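Local structure of gamma-glutamyltranspeptidase (Ggt) (Helicobacter pylori 26695, 5BPK) at residues S173-Q176 and A177-L180; Y348-K351 and I352-I356. The protein probably cleaves the gamma-glutamyl bond of glutathione and related compounds and passes the glutamyl group to water or an acceptor, as an N-terminal nucleophile (Ntn) hydrolase. All blocks are in the same frame, centred on the assembly; numbering follows the deposited sequence.

In the fold
Interactions 1 and 2 each lie within a single helix, and each joins side chains three or four residues apart. Interaction 1 forms the first turns of helix 174-187, on the surface of the chain; interaction 2 comprises most of helix 346-354 and its C-terminal exit, packed against helices 285-296 and 309-329. Their centres are 45 Å apart and their nearest atoms about 34 Å apart, so neither touches the other. Interaction 1 does not reach the ligand: the side chain of Arg175 is about 13 Å from the bound dihydro-oxazolyl amino acid. Interaction 1 also meets the other chain type of the enzyme, whereas interaction 2 touches no other protein chain of the assembly.

Interaction 1 of 2, residues S173-Q176 and A177-L180; sequences SQRQ and AETL
Arg175 reaches up the first turn of helix 174-187 to both Glu178 and Thr179. From CB its chain sets out with CG opposite the backbone N (chi1 -179°), then bends at chi2 (55°), which carries CD to 3.7 Å from Glu178 OE1. Beyond CD, NE lies 3.6 Å from Thr179 CG2, and that methyl sits over the centre of one guanidinium face, 3.5 Å from CZ, with NH2 beneath it too. NH1 gives Glu178 OE1, in plane at the guanidinium edge, a weak hydrogen bond of 3.4 Å, part of a salt bridge. Gln174 NE2 supplies Glu178 OE2 with a nearly straight bond of 3.1 Å, on the syn side but tilted out of the carboxylate plane.

At the helix start, Ser173 and Gln176 close a capping box: Gln176 N donates to Ser173 OG, and Ser173 N to Gln176 OE1. Serine suits an N-cap because its short hydroxyl can accept from a first-turn N-H. Thr179 OG1 bonds to Tyr24 of the other Ggt chain, whose Phe188 packs on Arg175. The helix thus starts with the Gln176 N-H capped and a carboxylate nearby, probably favoured by the helix dipole.

Interaction 2 of 2, residues Y348-K351 and I352-I356; sequences YAKK and IFDTI
Ile352 lays its CD1 methyl over one face of the Tyr348 ring, one helical turn earlier, in a CH-pi contact 4.0 Å from the ring centroid and 19° off the normal. The methyl is offset toward the rim, about equally near CE2 and CZ. With CG1 beside its own backbone N (chi1 -63°), isoleucine turns this branch back toward Tyr348, whose flat face accepts the methyl. The phenol hydroxyl is satisfied by Asp325, and the Tyr348 N-H by Asn345 OD1. Gln291 and Val295 of helix 285-296, Gln321 of helix 309-329, and Met371 surround the pair.

The backbone follows the regular helical pattern: Ile352 N donates to Tyr348 O, Phe353 N to Ala349 O at 2.8 Å, and Asp354 N to Lys350 O. The bonding then shifts from i-4 to i-3: Thr355 N donates to Ile352 O at 3.0 Å, and Ile356 N to Phe353 O. Ile352 O takes a second donor, Thr355 OG1 at 2.7 Å, in the carbonyl plane on a lone pair. A threonine fits here because its branched side chain offers a hydroxyl to this carbonyl while its methyl CG2 lies 3.3 Å from Lys351 O.

On the exposed side, Lys350 bends at chi2 (54°) and crosses Asp354 at a slant, its NZ meeting OD1 on the syn lone pair at 2.6 Å. The same NZ passes near the edge of the Phe353 ring. A long lysine and a short aspartate four residues apart can span one turn in this way. The chemistry implies a helix with two unlike sides: aliphatic-aromatic packing faces helices 285-296 and 309-329, while an ion pair bridges the final turn, where the lysine charge probably offsets both the aspartate and the carbonyl end.

Interaction 1 of 2, residues S173-Q176 and A177-L180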
ATOM      1  N   SER A 173     -22.376  -0.247   1.641  1.00 21.28           N
ATOM      2  CA  SER A 173     -22.271   0.118   3.049  1.00 23.13           C
ATOM      3  C   SER A 173     -22.418   1.631   3.202  1.00 21.84           C
ATOM      4  O   SER A 173     -22.386   2.367   2.210  1.00 21.97           O
ATOM      5  CB  SER A 173     -20.929  -0.341   3.630  1.00 23.07           C
ATOM      6  OG  SER A 173     -19.842   0.383   3.069  1.00 22.13           O
ATOM      7  N   GLN A 174     -22.595   2.087   4.441  1.00 24.88           N
ATOM      8  CA  GLN A 174     -22.617   3.520   4.734  1.00 24.98           C
ATOM      9  C   GLN A 174     -21.347   4.195   4.225  1.00 23.58           C
ATOM     10  O   GLN A 174     -21.413   5.240   3.573  1.00 25.13           O
ATOM     11  CB  GLN A 174     -22.759   3.795   6.241  1.00 25.58           C
ATOM     12  CG  GLN A 174     -22.815   5.290   6.572  1.00 28.22           C
ATOM     13  CD  GLN A 174     -22.789   5.580   8.062  1.00 35.12           C
ATOM     14  OE1 GLN A 174     -23.242   4.774   8.875  1.00 37.17           O
ATOM     15  NE2 GLN A 174     -22.267   6.750   8.426  1.00 37.64           N
ATOM     16  N   ARG A 175     -20.195   3.601   4.528  1.00 24.00           N
ATOM     17  CA  ARG A 175     -18.912   4.192   4.152  1.00 22.81           C
ATOM     18  C   ARG A 175     -18.762   4.231   2.632  1.00 19.69           C
ATOM     19  O   ARG A 175     -18.276   5.218   2.093  1.00 20.19           O
ATOM     20  CB  ARG A 175     -17.733   3.449   4.799  1.00 23.96           C
ATOM     21  CG  ARG A 175     -16.349   4.027   4.468  1.00 28.00           C
ATOM     22  CD  ARG A 175     -16.236   5.514   4.797  1.00 32.99           C
ATOM     23  NE  ARG A 175     -14.931   6.061   4.424  1.00 35.65           N
ATOM     24  CZ  ARG A 175     -14.692   7.337   4.119  1.00 36.70           C
ATOM     25  NH1 ARG A 175     -15.667   8.247   4.136  1.00 36.58           N
ATOM     26  NH2 ARG A 175     -13.459   7.709   3.786  1.00 38.68           N
ATOM     27  N   GLN A 176     -19.203   3.174   1.952  1.00 18.84           N
ATOM     28  CA  GLN A 176     -19.146   3.141   0.487  1.00 18.52           C
ATOM     29  C   GLN A 176     -20.070   4.183  -0.147  1.00 18.08           C
ATOM     30  O   GLN A 176     -19.691   4.816  -1.120  1.00 16.40           O
ATOM     31  CB  GLN A 176     -19.482   1.751  -0.037  1.00 17.85           C
ATOM     32  CG  GLN A 176     -18.382   0.730   0.236  1.00 19.79           C
ATOM     33  CD  GLN A 176     -18.777  -0.698  -0.101  1.00 21.69           C
ATOM     34  OE1 GLN A 176     -19.956  -1.053  -0.100  1.00 22.33           O
ATOM     35  NE2 GLN A 176     -17.779  -1.532  -0.385  1.00 24.15           N
ATOM     36  N   ALA A 177     -21.269   4.364   0.409  1.00 18.56           N
ATOM     37  CA  ALA A 177     -22.145   5.451  -0.035  1.00 18.44           C
ATOM     38  C   ALA A 177     -21.393   6.783   0.059  1.00 18.18           C
ATOM     39  O   ALA A 177     -21.475   7.600  -0.853  1.00 19.52           O
ATOM     40  CB  ALA A 177     -23.428   5.514   0.790  1.00 18.03           C
ATOM     41  N   GLU A 178     -20.658   6.982   1.159  1.00 20.83           N
ATOM     42  CA  GLU A 178     -19.922   8.230   1.389  1.00 21.57           C
ATOM     43  C   GLU A 178     -18.787   8.427   0.375  1.00 19.58           C
ATOM     44  O   GLU A 178     -18.670   9.491  -0.231  1.00 19.74           O
ATOM     45  CB  GLU A 178     -19.369   8.286   2.824  1.00 23.38           C
ATOM     46  CG  GLU A 178     -20.451   8.486   3.893  1.00 27.93           C
ATOM     47  CD  GLU A 178     -19.958   8.280   5.316  1.00 33.78           C
ATOM     48  OE1 GLU A 178     -18.739   8.070   5.524  1.00 30.83           O
ATOM     49  OE2 GLU A 178     -20.806   8.322   6.237  1.00 38.09           O
ATOM     50  N   THR A 179     -17.969   7.398   0.174  1.00 19.59           N
ATOM     51  CA  THR A 179     -16.829   7.524  -0.736  1.00 17.05           C
ATOM     52  C   THR A 179     -17.313   7.645  -2.188  1.00 16.50           C
ATOM     53  O   THR A 179     -16.746   8.407  -2.979  1.00 17.31           O
ATOM     54  CB  THR A 179     -15.809   6.366  -0.571  1.00 16.48           C
ATOM     55  OG1 THR A 179     -16.430   5.116  -0.884  1.00 15.16           O
ATOM     56  CG2 THR A 179     -15.240   6.333   0.850  1.00 19.37           C
ATOM     57  N   LEU A 180     -18.375   6.918  -2.535  1.00 16.60           N
ATOM     58  CA  LEU A 180     -18.984   7.073  -3.852  1.00 17.30           C
ATOM     59  C   LEU A 180     -19.417   8.529  -4.075  1.00 18.61           C
ATOM     60  O   LEU A 180     -19.128   9.109  -5.123  1.00 17.15           O
ATOM     61  CB  LEU A 180     -20.165   6.121  -4.030  1.00 16.31           C
ATOM     62  CG  LEU A 180     -19.816   4.658  -4.279  1.00 15.97           C
ATOM     63  CD1 LEU A 180     -21.091   3.833  -4.262  1.00 17.26           C
ATOM     64  CD2 LEU A 180     -19.093   4.496  -5.599  1.00 16.43           C
TER

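Interaction 2 of 2, residues Y348-K351 and I352-I356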
ATOM      1  N   TYR A 348      25.170   4.735   9.175  1.00 14.35           N
ATOM      2  CA  TYR A 348      24.477   5.939   8.720  1.00 12.54           C
ATOM      3  C   TYR A 348      23.381   6.342   9.711  1.00 13.09           C
ATOM      4  O   TYR A 348      23.213   7.522  10.035  1.00 15.46           O
ATOM      5  CB  TYR A 348      23.885   5.697   7.314  1.00 13.45           C
ATOM      6  CG  TYR A 348      23.091   6.866   6.748  1.00 13.46           C
ATOM      7  CD1 TYR A 348      23.617   8.156   6.741  1.00 15.50           C
ATOM      8  CD2 TYR A 348      21.824   6.678   6.209  1.00 12.02           C
ATOM      9  CE1 TYR A 348      22.900   9.214   6.230  1.00 16.94           C
ATOM     10  CE2 TYR A 348      21.095   7.738   5.683  1.00 12.71           C
ATOM     11  CZ  TYR A 348      21.632   8.999   5.697  1.00 13.96           C
ATOM     12  OH  TYR A 348      20.925  10.060   5.199  1.00 15.94           O
ATOM     13  N   ALA A 349      22.618   5.355  10.166  1.00 14.28           N
ATOM     14  CA  ALA A 349      21.563   5.592  11.148  1.00 12.59           C
ATOM     15  C   ALA A 349      22.135   6.163  12.445  1.00 15.05           C
ATOM     16  O   ALA A 349      21.527   7.033  13.068  1.00 16.29           O
ATOM     17  CB  ALA A 349      20.796   4.306  11.432  1.00 14.64           C
ATOM     18  N   LYS A 350      23.297   5.652  12.851  1.00 16.45           N
ATOM     19  CA  LYS A 350      23.974   6.145  14.054  1.00 17.99           C
ATOM     20  C   LYS A 350      24.367   7.622  13.881  1.00 16.75           C
ATOM     21  O   LYS A 350      24.186   8.428  14.805  1.00 17.00           O
ATOM     22  CB  LYS A 350      25.180   5.251  14.405  1.00 18.32           C
ATOM     23  CG  LYS A 350      26.088   5.751  15.551  1.00 20.16           C
ATOM     24  CD  LYS A 350      25.342   6.046  16.853  1.00 23.58           C
ATOM     25  CE  LYS A 350      26.338   6.301  17.999  1.00 28.70           C
ATOM     26  NZ  LYS A 350      25.731   6.994  19.164  1.00 30.47           N
ATOM     27  N   LYS A 351      24.893   7.976  12.705  1.00 16.79           N
ATOM     28  CA  LYS A 351      25.221   9.371  12.386  1.00 18.57           C
ATOM     29  C   LYS A 351      23.994  10.283  12.471  1.00 17.34           C
ATOM     30  O   LYS A 351      24.061  11.388  13.003  1.00 18.70           O
ATOM     31  CB  LYS A 351      25.858   9.479  10.996  1.00 19.13           C
ATOM     32  CG  LYS A 351      27.300   9.015  10.971  1.00 23.68           C
ATOM     33  CD  LYS A 351      27.943   9.111   9.594  1.00 29.45           C
ATOM     34  CE  LYS A 351      29.276   8.361   9.576  1.00 33.78           C
ATOM     35  NZ  LYS A 351      30.036   8.528   8.307  1.00 36.02           N
ATOM     36  N   ILE A 352      22.869   9.806  11.958  1.00 16.41           N
ATOM     37  CA  ILE A 352      21.617  10.533  12.083  1.00 14.59           C
ATOM     38  C   ILE A 352      21.232  10.691  13.559  1.00 15.47           C
ATOM     39  O   ILE A 352      20.978  11.807  14.037  1.00 16.99           O
ATOM     40  CB  ILE A 352      20.452   9.831  11.330  1.00 13.91           C
ATOM     41  CG1 ILE A 352      20.724   9.774   9.820  1.00 14.48           C
ATOM     42  CG2 ILE A 352      19.134  10.574  11.605  1.00 14.70           C
ATOM     43  CD1 ILE A 352      19.715   8.913   9.027  1.00 12.53           C
ATOM     44  N   PHE A 353      21.233   9.577  14.285  1.00 13.86           N
ATOM     45  CA  PHE A 353      20.888   9.596  15.706  1.00 14.12           C
ATOM     46  C   PHE A 353      21.721  10.628  16.489  1.00 16.53           C
ATOM     47  O   PHE A 353      21.184  11.379  17.301  1.00 16.36           O
ATOM     48  CB  PHE A 353      21.045   8.206  16.320  1.00 13.57           C
ATOM     49  CG  PHE A 353      20.685   8.157  17.768  1.00 15.29           C
ATOM     50  CD1 PHE A 353      19.354   8.128  18.161  1.00 15.70           C
ATOM     51  CD2 PHE A 353      21.675   8.172  18.744  1.00 17.78           C
ATOM     52  CE1 PHE A 353      19.013   8.105  19.491  1.00 19.31           C
ATOM     53  CE2 PHE A 353      21.344   8.135  20.083  1.00 16.80           C
ATOM     54  CZ  PHE A 353      20.012   8.102  20.461  1.00 20.35           C
ATOM     55  N   ASP A 354      23.017  10.684  16.206  1.00 16.21           N
ATOM     56  CA  ASP A 354      23.930  11.547  16.967  1.00 18.97           C
ATOM     57  C   ASP A 354      23.665  13.044  16.738  1.00 19.64           C
ATOM     58  O   ASP A 354      24.114  13.878  17.542  1.00 20.80           O
ATOM     59  CB  ASP A 354      25.395  11.199  16.653  1.00 21.59           C
ATOM     60  CG  ASP A 354      25.840   9.857  17.262  1.00 23.18           C
ATOM     61  OD1 ASP A 354      25.167   9.334  18.177  1.00 22.04           O
ATOM     62  OD2 ASP A 354      26.892   9.327  16.830  1.00 27.54           O
ATOM     63  N   THR A 355      22.944  13.390  15.665  1.00 19.83           N
ATOM     64  CA  THR A 355      22.544  14.787  15.413  1.00 19.85           C
ATOM     65  C   THR A 355      21.284  15.215  16.186  1.00 20.81           C
ATOM     66  O   THR A 355      20.941  16.405  16.228  1.00 22.63           O
ATOM     67  CB  THR A 355      22.317  15.078  13.897  1.00 21.84           C
ATOM     68  OG1 THR A 355      21.134  14.405  13.431  1.00 23.13           O
ATOM     69  CG2 THR A 355      23.526  14.645  13.070  1.00 23.05           C
ATOM     70  N   ILE A 356      20.582  14.254  16.779  1.00 20.92           N
ATOM     71  CA  ILE A 356      19.336  14.548  17.465  1.00 20.21           C
ATOM     72  C   ILE A 356      19.653  15.124  18.845  1.00 22.37           C
ATOM     73  O   ILE A 356      20.318  14.481  19.656  1.00 23.15           O
ATOM     74  CB  ILE A 356      18.428  13.310  17.575  1.00 19.24           C
ATOM     75  CG1 ILE A 356      18.181  12.720  16.184  1.00 16.20           C
ATOM     76  CG2 ILE A 356      17.113  13.673  18.252  1.00 20.37           C
ATOM     77  CD1 ILE A 356      17.457  11.411  16.186  1.00 15.02           C
TER